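Local coordinates for protein ribonucleoside-diphosphate reductase (Pseudomonas aeruginosa, PDB 5IM3) that probably reduces ribonucleoside diphosphates to deoxyribonucleotides for DNA synthesis, as a class I ribonucleotide reductase large chain, and binds dATP at allosteric sites including its ATP cone, at residues A[35-40]-A[97-102]; A[186-191]-A[203-208]; A[147-152]-A[192-197]; A[213-218]-A[819-824]. All coordinates share one frame; numbering follows the deposited sequence.

From the N terminus, contact 1 comes first: the loop 35-40 meets the start of helix 98-111, closing a largely helical loop of 56 residues in the first ATP cone, where two dATP molecules bind. Contacts 2 and 3 follow in the second ATP cone, their centres about 13 Å apart. They cross along the chain: contact 3 brings 192-197 back to strand 149-151, while contact 2 folds helix 198-210 against helix 181-190, and 186-191 runs directly into 192-197. Contact 4 closes the longest loop, 600 residues, tying the loop 213-218 after helix 198-210 to 819-824 of the barrel domain.

Contact 1: residues A[35-40]-A[97-102]; sequences IKRNGT and HIEEIQ. With DTP (2'-deoxyadenosine 5'-triphosphate), chain C; DTP (2'-deoxyadenosine 5'-triphosphate), chain D.
Ile35 opens the contact by laying CD1 over one face of the His97 imidazole, 3.8 Å from the ring centroid, a CH-pi contact displaced toward the rim; the two side chains run side by side in the same direction. Its carbonyl oxygen receives a weak bond from Ile98 N, just where His97 serves as N-cap. Lys36 starts away from the helix, and NZ makes a weak bond to O2B of the chain C dATP.

Arg37 carries most of the polar contact. Its chain, bent at chi2 and chi3, starts to the side, but its end comes near the helix, where NE (2.9 Å) and NH2 (3.0 Å) both grip one atom, Glu99 OE2. This oxygen lies in the guanidinium plane, although the carboxylate itself is turned 43° from it. Ile98 CG2 packs on Arg37 NE at 3.8 Å, and CG1 stands farther off over one guanidinium face. NH1 links the beta-phosphates of the two nucleotides, bonding O1B of the chain D dATP at 3.2 Å and, weakly, O1B of the chain C dATP. Glu99 is a second-shell anchor, itself salt-bridged to Arg125. Gln102 NE2 reaches O3' of the chain D dATP at 2.6 Å in a nearly straight bond; Tyr121 hydrogen-bonds OE1, though the placing of this amide oxygen is doubtful.

Here the ATP cone, the allosteric activity module, holds two dATP molecules. The loop 35-40 links strands 33-35 and 41-43, Ile35 forms a parallel bridge with His97 at the end of strand 95-97, and Ile98 and Ile101 of helix 98-111 pack on Val34.

Contact 2: residues A[186-191]-A[203-208]; sequences RETLKN and TALVMT
Thr188 and Thr208 meet in a helix-helix contact without hydrogen bonds, made largely by methyl groups, within the second ATP cone, between the last turns of helix 181-190 and the later part of helix 198-210. The short segments approach to 9.1 Å between axes and run at 127° to each other, a steep crossing, and few residues touch.

Thr188 is the centre of the contact. Its first bond is directed toward the other helix, and CG2 touches Leu205 CD1 at 3.6 Å, the leucine end swinging over although its first bond does not lead that way. The same methyl lies 4.0 Å from the Ala204 carbonyl oxygen and 3.0 Å from Thr208 OG1, the two threonine side chains crossing at about a right angle; that hydroxyl is buried here with no polar partner in the model. Thr188 OG1 sits between its own backbone N and carbonyl carbon (chi1 51°), turned back toward its helix, where the carbonyls of Ile184 and Glu185 take it up and leave the methyl for the interface. At the margin, Glu187 CG approaches Thr208 CB at 4.2 Å.

Leu205 also packs on Leu165, Ile168 and Ile169 of helix 162-173 and on Leu226 of helix 219-239. The contact is therefore one side of a small helical bundle, in keeping with the predominantly helical ATP cone fold, and it lies apart from the dATP sites.

Contact 3: residues A[147-152]-A[192-197]; sequences SIRITR and LYDGVA
Arg149 and Asp194 form the charged part of the contact. The arginine grips the carboxylate side-on, NH2 meeting OD2 at 2.7 Å and NE meeting OD1 at 3.2 Å on the syn lone pair of OD1. The two planar groups are nearly coplanar (5° apart), which suits a two-pronged salt bridge, although the oxygens stand somewhat off the guanidinium plane. Asp194 CG is anti to the backbone N (chi1 -173°); the first bond leads away, but the carboxylate comes near the strand. A weak bond from Arg149 N to OD1 adds a third grip on the carboxylate.

Bonds to backbone atoms continue the join. Thr151 N gives a nearly straight bond to Val196 O at 2.6 Å, and the side-chain donor Thr151 OG1 bonds weakly to the same oxygen. Gly195 N reaches Arg149 O weakly from the type II turn 193-196; its positive phi suits glycine.

The apolar contacts come from Ile148 and Ile150. Ile148 CD1 presses against Leu192 CB at 3.3 Å, tighter than usual for two carbons, the side chains crossing at about a right angle, while its CG2 lies 4.3 Å from Val196 CB. Ile150 CD1 faces Val196 CG1 at the same separation.

The loop 192-197, which joins helices 181-190 and 198-210, thus borders strand 149-151, with a single bridge between Thr151 and Ala197. That strand pairs antiparallel with 157-159, whose Leu157 touches Arg149 and Thr151, while Leu192 and Val196 pack on Val201 of helix 198-210.

Contact 4: residues A[213-218]-A[819-824]; sequences VEREPN and WDPVMV
Trp819 and Arg215 make the close part of this contact. The indole NE1 donates to Arg215 O at 2.9 Å along a nearly straight path (166°), with the acceptor in the ring plane and the donor standing above the carbonyl plane. Beside it, Glu214 O meets the indole edge at CZ2, 3.4 Å away, so two successive carbonyls line the same rim.

The arginine side chain starts away from 819-824 but its end returns, the chain being bent at chi2 and chi3. NH1 lies over one face of the indole, 3.0 Å from Trp819 NE1; both are donors and make no bond. The guanidinium and ring planes are 59° apart. NH2 lies 3.4 Å from Pro821 CD, and Pro821 N and Asp820 C cover one guanidinium face. Val824 CG2 also sits over a face of the indole, toward its rim.

Away from the indole the fit is looser. Glu214 OE1 comes no nearer than 4.0 Å to Val824 CG1, its carboxylate being engaged by Lys828 and Thr803. Pro821 marks the exposed side of this surface contact, yet it packs on Leu58 of the second subunit. Asp820 caps the helix through OD1 and Met823 N (3.1 Å) and is salt-bridged to Arg839.

The loop 213-218 between helices 198-210 and 219-239 therefore rests on the start of helix 821-829, joining the second ATP cone to the barrel domain. Helix 807-815 lies alongside, its Val810 touching both Pro217 and Trp819.

Contact 1: residues A[35-40]-A[97-102]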
# COMPACT_ATOMS: atom_id res chain seq x y z
N ILE A 35 42.86 -26.90 35.55
CA ILE A 35 44.16 -27.15 34.95
C ILE A 35 45.09 -26.01 35.37
O ILE A 35 44.96 -24.89 34.88
CB ILE A 35 44.08 -27.25 33.42
CG1 ILE A 35 43.02 -28.28 33.00
CG2 ILE A 35 45.44 -27.62 32.84
CD1 ILE A 35 42.60 -28.17 31.55
N LYS A 36 46.02 -26.30 36.28
CA LYS A 36 46.96 -25.29 36.72
C LYS A 36 47.78 -24.77 35.54
O LYS A 36 47.69 -25.27 34.42
CB LYS A 36 47.88 -25.86 37.81
CG LYS A 36 47.21 -26.02 39.16
CD LYS A 36 47.38 -24.79 40.04
CE LYS A 36 48.80 -24.70 40.60
NZ LYS A 36 49.00 -23.46 41.41
N ARG A 37 48.60 -23.75 35.82
CA ARG A 37 49.42 -23.15 34.78
C ARG A 37 50.26 -24.20 34.07
O ARG A 37 50.50 -24.10 32.86
CB ARG A 37 50.32 -22.07 35.38
CG ARG A 37 49.57 -20.91 35.99
CD ARG A 37 50.00 -19.57 35.42
NE ARG A 37 48.90 -18.61 35.37
CZ ARG A 37 48.47 -17.91 36.42
NH1 ARG A 37 49.03 -18.06 37.61
NH2 ARG A 37 47.46 -17.06 36.27
N ASN A 38 50.72 -25.21 34.81
CA ASN A 38 51.59 -26.25 34.26
C ASN A 38 51.06 -27.61 34.71
O ASN A 38 51.47 -28.14 35.75
CB ASN A 38 53.03 -26.02 34.69
CG ASN A 38 53.16 -25.68 36.16
OD1 ASN A 38 52.17 -25.35 36.82
ND2 ASN A 38 54.38 -25.74 36.69
N GLY A 39 50.13 -28.16 33.94
CA GLY A 39 49.78 -29.56 34.04
C GLY A 39 48.87 -29.95 35.19
O GLY A 39 47.74 -30.41 34.97
N THR A 40 49.36 -29.78 36.42
CA THR A 40 48.71 -30.39 37.58
C THR A 40 47.24 -30.03 37.64
O THR A 40 46.80 -29.00 37.13
CB THR A 40 49.41 -29.96 38.87
OG1 THR A 40 49.24 -28.55 39.06
CG2 THR A 40 50.90 -30.28 38.82
N HIS A 97 40.59 -24.08 32.52
CA HIS A 97 41.94 -23.54 32.59
C HIS A 97 42.02 -22.41 33.60
O HIS A 97 41.03 -21.72 33.87
CB HIS A 97 42.39 -23.05 31.21
CG HIS A 97 42.74 -24.15 30.26
ND1 HIS A 97 41.82 -24.72 29.41
CD2 HIS A 97 43.91 -24.78 30.03
CE1 HIS A 97 42.41 -25.66 28.70
NE2 HIS A 97 43.68 -25.72 29.05
N ILE A 98 43.21 -22.23 34.17
CA ILE A 98 43.40 -21.20 35.19
C ILE A 98 43.15 -19.82 34.60
O ILE A 98 42.57 -18.95 35.26
CB ILE A 98 44.81 -21.32 35.80
CG1 ILE A 98 44.91 -20.52 37.10
CG2 ILE A 98 45.87 -20.88 34.80
CD1 ILE A 98 44.34 -21.27 38.29
N GLU A 99 43.57 -19.60 33.35
CA GLU A 99 43.33 -18.32 32.70
C GLU A 99 41.86 -18.13 32.38
O GLU A 99 41.38 -16.99 32.30
CB GLU A 99 44.17 -18.21 31.42
CG GLU A 99 45.67 -18.37 31.65
CD GLU A 99 46.25 -17.26 32.51
OE1 GLU A 99 45.83 -16.10 32.36
OE2 GLU A 99 47.13 -17.56 33.35
N GLU A 100 41.12 -19.23 32.18
CA GLU A 100 39.68 -19.13 31.96
C GLU A 100 38.98 -18.57 33.18
O GLU A 100 37.95 -17.89 33.05
CB GLU A 100 39.14 -20.52 31.60
CG GLU A 100 37.95 -20.52 30.64
CD GLU A 100 37.70 -21.88 30.03
OE1 GLU A 100 38.67 -22.66 29.88
OE2 GLU A 100 36.53 -22.19 29.71
N ILE A 101 39.52 -18.82 34.38
CA ILE A 101 38.94 -18.29 35.61
C ILE A 101 39.33 -16.83 35.79
O ILE A 101 38.49 -16.00 36.16
CB ILE A 101 39.38 -19.15 36.80
CG1 ILE A 101 39.05 -20.62 36.54
CG2 ILE A 101 38.73 -18.64 38.10
CD1 ILE A 101 39.58 -21.56 37.56
N GLN A 102 40.60 -16.51 35.55
CA GLN A 102 41.05 -15.12 35.65
C GLN A 102 40.20 -14.21 34.77
O GLN A 102 39.85 -13.09 35.17
CB GLN A 102 42.53 -15.02 35.27
CG GLN A 102 43.49 -15.64 36.27
CD GLN A 102 43.77 -14.73 37.46
OE1 GLN A 102 42.86 -14.39 38.22
NE2 GLN A 102 45.03 -14.34 37.62
PG DTP C . 50.06 -19.57 42.77
O1G DTP C . 49.84 -19.93 44.19
O2G DTP C . 49.69 -18.10 42.46
O3G DTP C . 51.49 -19.80 42.33
PB DTP C . 47.92 -19.83 40.93
O1B DTP C . 48.35 -18.64 40.16
O2B DTP C . 47.30 -20.88 40.04
O3B DTP C . 49.13 -20.40 41.79
PA DTP C . 46.79 -17.86 42.61
O1A DTP C . 46.21 -17.85 43.97
O2A DTP C . 48.12 -17.11 42.48
O3A DTP C . 46.93 -19.35 42.08
O5' DTP C . 45.81 -17.31 41.55
C5' DTP C . 44.52 -17.91 41.55
C4' DTP C . 43.75 -17.57 40.31
O4' DTP C . 43.28 -18.78 39.69
C3' DTP C . 42.48 -16.77 40.59
O3' DTP C . 42.05 -16.03 39.45
C2' DTP C . 41.48 -17.87 40.94
C1' DTP C . 41.99 -19.10 40.18
N9 DTP C . 42.08 -20.31 40.99
C8 DTP C . 43.10 -20.71 41.81
N7 DTP C . 42.84 -21.81 42.49
C5 DTP C . 41.56 -22.15 42.08
C6 DTP C . 40.71 -23.21 42.43
N6 DTP C . 40.99 -24.10 43.39
N1 DTP C . 39.51 -23.28 41.81
C2 DTP C . 39.19 -22.34 40.91
N3 DTP C . 39.90 -21.27 40.53
C4 DTP C . 41.08 -21.24 41.15
PG DTP D . 51.69 -15.73 39.70
O1G DTP D . 51.03 -16.63 40.63
O2G DTP D . 52.70 -14.83 40.35
O3G DTP D . 52.33 -16.44 38.55
PB DTP D . 49.10 -14.46 39.41
O1B DTP D . 48.36 -15.71 39.70
O2B DTP D . 48.41 -13.70 38.29
O3B DTP D . 50.61 -14.78 39.04
PA DTP D . 49.19 -13.99 42.26
O1A DTP D . 50.03 -13.06 43.04
O2A DTP D . 49.66 -15.45 42.41
O3A DTP D . 49.21 -13.57 40.72
O5' DTP D . 47.66 -13.94 42.59
C5' DTP D . 47.03 -12.67 42.84
C4' DTP D . 45.85 -12.44 41.93
O4' DTP D . 44.92 -11.55 42.59
C3' DTP D . 46.18 -11.80 40.57
O3' DTP D . 45.70 -12.61 39.50
C2' DTP D . 45.45 -10.46 40.59
C1' DTP D . 45.04 -10.25 42.03
N9 DTP D . 45.98 -9.47 42.84
C8 DTP D . 46.85 -9.90 43.80
N7 DTP D . 47.60 -8.95 44.31
C5 DTP D . 47.19 -7.81 43.63
C6 DTP D . 47.59 -6.47 43.70
N6 DTP D . 48.59 -6.03 44.47
N1 DTP D . 46.95 -5.58 42.91
C2 DTP D . 45.99 -6.02 42.10
N3 DTP D . 45.54 -7.26 41.93
C4 DTP D . 46.18 -8.12 42.73

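Contact 2: residues A[186-191]-A[203-208]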
# COMPACT_ATOMS: atom_id res chain seq x y z
N ARG A 186 58.39 -14.29 5.50
CA ARG A 186 58.11 -14.91 6.79
C ARG A 186 56.69 -15.46 6.83
O ARG A 186 56.47 -16.61 7.22
CB ARG A 186 58.33 -13.90 7.92
CG ARG A 186 59.80 -13.57 8.16
CD ARG A 186 59.99 -12.72 9.41
NE ARG A 186 59.93 -11.28 9.12
CZ ARG A 186 58.85 -10.52 9.29
NH1 ARG A 186 57.71 -11.03 9.74
NH2 ARG A 186 58.92 -9.22 8.99
N GLU A 187 55.70 -14.65 6.43
CA GLU A 187 54.31 -15.08 6.50
C GLU A 187 54.08 -16.31 5.61
O GLU A 187 53.30 -17.20 5.97
CB GLU A 187 53.39 -13.94 6.09
CG GLU A 187 51.91 -14.19 6.36
CD GLU A 187 51.56 -14.10 7.84
OE1 GLU A 187 52.46 -13.79 8.65
OE2 GLU A 187 50.38 -14.33 8.19
N THR A 188 54.74 -16.36 4.46
CA THR A 188 54.67 -17.55 3.62
C THR A 188 55.26 -18.75 4.34
O THR A 188 54.57 -19.75 4.58
CB THR A 188 55.42 -17.31 2.30
OG1 THR A 188 56.73 -16.80 2.57
CG2 THR A 188 54.67 -16.33 1.42
N LEU A 189 56.54 -18.67 4.71
CA LEU A 189 57.29 -19.78 5.28
C LEU A 189 56.50 -20.53 6.35
O LEU A 189 56.74 -21.72 6.60
CB LEU A 189 58.62 -19.28 5.86
CG LEU A 189 59.71 -20.31 6.22
CD1 LEU A 189 59.59 -20.77 7.67
CD2 LEU A 189 59.69 -21.50 5.27
N LYS A 190 55.54 -19.85 6.99
CA LYS A 190 54.68 -20.49 7.97
C LYS A 190 53.94 -21.68 7.37
O LYS A 190 54.07 -22.81 7.85
CB LYS A 190 53.69 -19.46 8.53
CG LYS A 190 52.52 -20.03 9.32
CD LYS A 190 52.96 -20.66 10.63
CE LYS A 190 51.76 -21.06 11.48
NZ LYS A 190 52.17 -21.63 12.79
N ASN A 191 53.15 -21.44 6.33
CA ASN A 191 52.18 -22.42 5.84
C ASN A 191 52.79 -23.35 4.79
O ASN A 191 52.31 -23.46 3.66
CB ASN A 191 50.95 -21.71 5.28
CG ASN A 191 50.21 -20.91 6.33
OD1 ASN A 191 50.53 -19.75 6.60
ND2 ASN A 191 49.19 -21.53 6.94
N THR A 203 51.72 -20.61 -5.24
CA THR A 203 50.37 -20.19 -4.86
C THR A 203 50.31 -19.76 -3.41
O THR A 203 49.54 -18.86 -3.05
CB THR A 203 49.37 -21.32 -5.12
OG1 THR A 203 49.56 -22.37 -4.17
CG2 THR A 203 49.53 -21.88 -6.54
N ALA A 204 51.13 -20.37 -2.55
CA ALA A 204 51.21 -19.93 -1.16
C ALA A 204 51.81 -18.53 -1.07
O ALA A 204 51.37 -17.71 -0.26
CB ALA A 204 52.04 -20.92 -0.34
N LEU A 205 52.83 -18.24 -1.90
CA LEU A 205 53.36 -16.89 -1.96
C LEU A 205 52.31 -15.91 -2.45
O LEU A 205 52.21 -14.78 -1.95
CB LEU A 205 54.58 -16.85 -2.88
CG LEU A 205 55.95 -16.74 -2.19
CD1 LEU A 205 56.23 -17.96 -1.34
CD2 LEU A 205 57.03 -16.54 -3.23
N VAL A 206 51.50 -16.32 -3.43
CA VAL A 206 50.46 -15.44 -3.95
C VAL A 206 49.36 -15.25 -2.92
O VAL A 206 48.83 -14.14 -2.76
CB VAL A 206 49.91 -16.00 -5.28
CG1 VAL A 206 48.75 -15.16 -5.79
CG2 VAL A 206 51.02 -16.06 -6.32
N MET A 207 49.00 -16.31 -2.20
CA MET A 207 47.91 -16.22 -1.23
C MET A 207 48.19 -15.17 -0.17
O MET A 207 47.32 -14.36 0.17
CB MET A 207 47.67 -17.59 -0.58
CG MET A 207 46.80 -18.53 -1.40
SD MET A 207 45.09 -17.96 -1.51
CE MET A 207 44.36 -19.27 -2.50
N THR A 208 49.41 -15.16 0.37
CA THR A 208 49.78 -14.20 1.40
C THR A 208 50.36 -12.91 0.82
O THR A 208 50.93 -12.11 1.57
CB THR A 208 50.79 -14.83 2.37
OG1 THR A 208 52.10 -14.79 1.81
CG2 THR A 208 50.41 -16.27 2.69

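Contact 3: residues A[147-152]-A[192-197]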
# COMPACT_ATOMS: atom_id res chain seq x y z
N SER A 147 64.86 -27.91 6.78
CA SER A 147 64.06 -27.21 5.79
C SER A 147 63.13 -28.22 5.14
O SER A 147 63.35 -29.43 5.20
CB SER A 147 64.93 -26.53 4.73
OG SER A 147 64.12 -25.97 3.71
N ILE A 148 62.08 -27.69 4.52
CA ILE A 148 61.15 -28.52 3.79
C ILE A 148 61.78 -28.97 2.48
O ILE A 148 62.58 -28.25 1.86
CB ILE A 148 59.84 -27.75 3.56
CG1 ILE A 148 59.04 -27.69 4.87
CG2 ILE A 148 59.01 -28.37 2.43
CD1 ILE A 148 58.00 -26.61 4.91
N ARG A 149 61.45 -30.19 2.06
CA ARG A 149 61.90 -30.74 0.79
C ARG A 149 60.82 -30.52 -0.26
O ARG A 149 59.69 -31.00 -0.10
CB ARG A 149 62.24 -32.22 0.93
CG ARG A 149 63.48 -32.49 1.77
CD ARG A 149 63.59 -33.95 2.17
NE ARG A 149 62.63 -34.31 3.20
CZ ARG A 149 62.50 -35.53 3.71
NH1 ARG A 149 63.27 -36.52 3.28
NH2 ARG A 149 61.60 -35.77 4.66
N ILE A 150 61.16 -29.78 -1.31
CA ILE A 150 60.21 -29.48 -2.38
C ILE A 150 60.09 -30.68 -3.30
O ILE A 150 61.10 -31.20 -3.80
CB ILE A 150 60.64 -28.22 -3.15
CG1 ILE A 150 60.85 -27.05 -2.19
CG2 ILE A 150 59.61 -27.86 -4.21
CD1 ILE A 150 59.64 -26.71 -1.34
N THR A 151 58.86 -31.13 -3.54
CA THR A 151 58.61 -32.30 -4.38
C THR A 151 58.54 -31.87 -5.84
O THR A 151 57.77 -30.98 -6.20
CB THR A 151 57.32 -33.00 -3.96
OG1 THR A 151 56.20 -32.15 -4.24
CG2 THR A 151 57.33 -33.33 -2.48
N ARG A 152 59.33 -32.53 -6.68
CA ARG A 152 59.37 -32.24 -8.10
C ARG A 152 58.25 -32.99 -8.83
O ARG A 152 57.70 -33.98 -8.33
CB ARG A 152 60.74 -32.60 -8.68
CG ARG A 152 60.84 -32.44 -10.18
CD ARG A 152 62.27 -32.58 -10.67
NE ARG A 152 62.31 -32.92 -12.09
CZ ARG A 152 62.03 -32.07 -13.08
NH1 ARG A 152 61.68 -30.82 -12.80
NH2 ARG A 152 62.09 -32.48 -14.34
N LEU A 192 53.87 -24.03 5.17
CA LEU A 192 54.48 -25.05 4.33
C LEU A 192 54.80 -26.28 5.17
O LEU A 192 55.04 -26.19 6.37
CB LEU A 192 55.77 -24.55 3.65
CG LEU A 192 55.66 -23.38 2.67
CD1 LEU A 192 55.61 -22.07 3.42
CD2 LEU A 192 56.84 -23.38 1.70
N TYR A 193 54.80 -27.43 4.50
CA TYR A 193 54.97 -28.72 5.14
C TYR A 193 56.00 -29.54 4.38
O TYR A 193 56.23 -29.33 3.19
CB TYR A 193 53.63 -29.48 5.21
CG TYR A 193 52.91 -29.55 3.88
CD1 TYR A 193 52.99 -30.69 3.09
CD2 TYR A 193 52.15 -28.49 3.42
CE1 TYR A 193 52.32 -30.76 1.87
CE2 TYR A 193 51.48 -28.55 2.21
CZ TYR A 193 51.58 -29.69 1.44
OH TYR A 193 50.92 -29.76 0.23
N ASP A 194 56.64 -30.48 5.08
CA ASP A 194 57.57 -31.38 4.42
C ASP A 194 56.87 -32.10 3.28
O ASP A 194 55.85 -32.77 3.49
CB ASP A 194 58.15 -32.38 5.42
CG ASP A 194 59.24 -33.23 4.82
OD1 ASP A 194 60.03 -32.71 4.00
OD2 ASP A 194 59.31 -34.43 5.15
N GLY A 195 57.40 -31.97 2.07
CA GLY A 195 56.79 -32.56 0.90
C GLY A 195 55.92 -31.62 0.09
O GLY A 195 55.04 -32.09 -0.64
N VAL A 196 56.13 -30.31 0.21
CA VAL A 196 55.41 -29.36 -0.63
C VAL A 196 55.88 -29.49 -2.07
O VAL A 196 57.05 -29.79 -2.34
CB VAL A 196 55.60 -27.92 -0.10
CG1 VAL A 196 55.34 -26.88 -1.19
CG2 VAL A 196 54.69 -27.67 1.08
N ALA A 197 54.97 -29.25 -3.01
CA ALA A 197 55.32 -29.19 -4.42
C ALA A 197 55.61 -27.75 -4.81
O ALA A 197 54.98 -26.82 -4.30
CB ALA A 197 54.19 -29.75 -5.29

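Contact 4: residues A[213-218]-A[819-824]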
# COMPACT_ATOMS: atom_id res chain seq x y z
N VAL A 213 46.96 -6.42 0.05
CA VAL A 213 46.50 -5.28 -0.74
C VAL A 213 45.49 -4.45 0.03
O VAL A 213 45.31 -3.26 -0.27
CB VAL A 213 45.90 -5.74 -2.08
CG1 VAL A 213 46.85 -6.67 -2.82
CG2 VAL A 213 44.53 -6.40 -1.89
N GLU A 214 44.82 -5.03 1.03
CA GLU A 214 43.82 -4.29 1.80
C GLU A 214 44.46 -3.12 2.53
O GLU A 214 43.87 -2.03 2.61
CB GLU A 214 43.11 -5.22 2.78
CG GLU A 214 41.95 -4.58 3.51
CD GLU A 214 41.19 -5.56 4.39
OE1 GLU A 214 41.35 -5.51 5.62
OE2 GLU A 214 40.44 -6.40 3.83
N ARG A 215 45.66 -3.32 3.08
CA ARG A 215 46.35 -2.26 3.80
C ARG A 215 47.33 -1.48 2.93
O ARG A 215 47.75 -0.38 3.33
CB ARG A 215 47.11 -2.84 5.00
CG ARG A 215 46.22 -3.54 6.03
CD ARG A 215 45.28 -2.57 6.75
NE ARG A 215 45.96 -1.76 7.78
CZ ARG A 215 46.23 -0.46 7.68
NH1 ARG A 215 45.88 0.23 6.59
NH2 ARG A 215 46.84 0.16 8.67
N GLU A 216 47.69 -2.00 1.76
CA GLU A 216 48.59 -1.29 0.86
C GLU A 216 48.37 -1.77 -0.57
O GLU A 216 48.75 -2.90 -0.91
CB GLU A 216 50.04 -1.49 1.28
CG GLU A 216 51.06 -0.98 0.28
CD GLU A 216 50.87 0.49 -0.04
OE1 GLU A 216 50.43 1.23 0.86
OE2 GLU A 216 51.15 0.90 -1.19
N PRO A 217 47.77 -0.95 -1.44
CA PRO A 217 47.41 -1.45 -2.78
C PRO A 217 48.61 -1.91 -3.60
O PRO A 217 48.46 -2.80 -4.44
CB PRO A 217 46.71 -0.25 -3.42
CG PRO A 217 47.26 0.94 -2.71
CD PRO A 217 47.49 0.49 -1.30
N ASN A 218 49.79 -1.33 -3.38
CA ASN A 218 50.95 -1.69 -4.19
C ASN A 218 51.27 -3.17 -4.13
O ASN A 218 51.99 -3.67 -4.99
CB ASN A 218 52.17 -0.87 -3.76
CG ASN A 218 52.13 0.55 -4.28
OD1 ASN A 218 51.64 0.81 -5.38
ND2 ASN A 218 52.64 1.49 -3.49
N TRP A 819 45.10 7.12 7.02
CA TRP A 819 45.06 5.72 6.62
C TRP A 819 45.52 4.87 7.79
O TRP A 819 46.71 4.83 8.11
CB TRP A 819 45.92 5.48 5.38
CG TRP A 819 45.82 4.08 4.84
CD1 TRP A 819 46.83 3.16 4.76
CD2 TRP A 819 44.65 3.43 4.33
NE1 TRP A 819 46.36 1.99 4.22
CE2 TRP A 819 45.03 2.13 3.94
CE3 TRP A 819 43.32 3.83 4.14
CZ2 TRP A 819 44.12 1.22 3.39
CZ3 TRP A 819 42.42 2.92 3.59
CH2 TRP A 819 42.83 1.63 3.23
N ASP A 820 44.58 4.18 8.43
CA ASP A 820 44.85 3.40 9.62
C ASP A 820 43.76 2.34 9.76
O ASP A 820 42.78 2.36 9.01
CB ASP A 820 44.93 4.28 10.88
CG ASP A 820 43.85 5.34 10.92
OD1 ASP A 820 42.68 5.02 10.64
OD2 ASP A 820 44.17 6.51 11.23
N PRO A 821 43.92 1.39 10.69
CA PRO A 821 42.91 0.33 10.82
C PRO A 821 41.49 0.81 11.01
O PRO A 821 40.57 0.23 10.42
CB PRO A 821 43.42 -0.47 12.03
CG PRO A 821 44.89 -0.31 11.97
CD PRO A 821 45.14 1.08 11.45
N VAL A 822 41.26 1.85 11.82
CA VAL A 822 39.89 2.30 12.06
C VAL A 822 39.27 2.83 10.77
O VAL A 822 38.09 2.60 10.49
CB VAL A 822 39.83 3.34 13.19
CG1 VAL A 822 40.34 2.75 14.50
CG2 VAL A 822 40.62 4.58 12.82
N MET A 823 40.06 3.54 9.96
CA MET A 823 39.56 4.02 8.67
C MET A 823 39.14 2.85 7.79
O MET A 823 38.11 2.91 7.11
CB MET A 823 40.62 4.86 7.97
CG MET A 823 40.22 5.37 6.59
SD MET A 823 38.76 6.43 6.60
CE MET A 823 39.35 7.82 7.57
N VAL A 824 39.93 1.77 7.78
CA VAL A 824 39.58 0.59 7.00
C VAL A 824 38.27 -0.01 7.50
O VAL A 824 37.41 -0.40 6.71
CB VAL A 824 40.72 -0.44 7.04
CG1 VAL A 824 40.30 -1.75 6.38
CG2 VAL A 824 41.96 0.13 6.36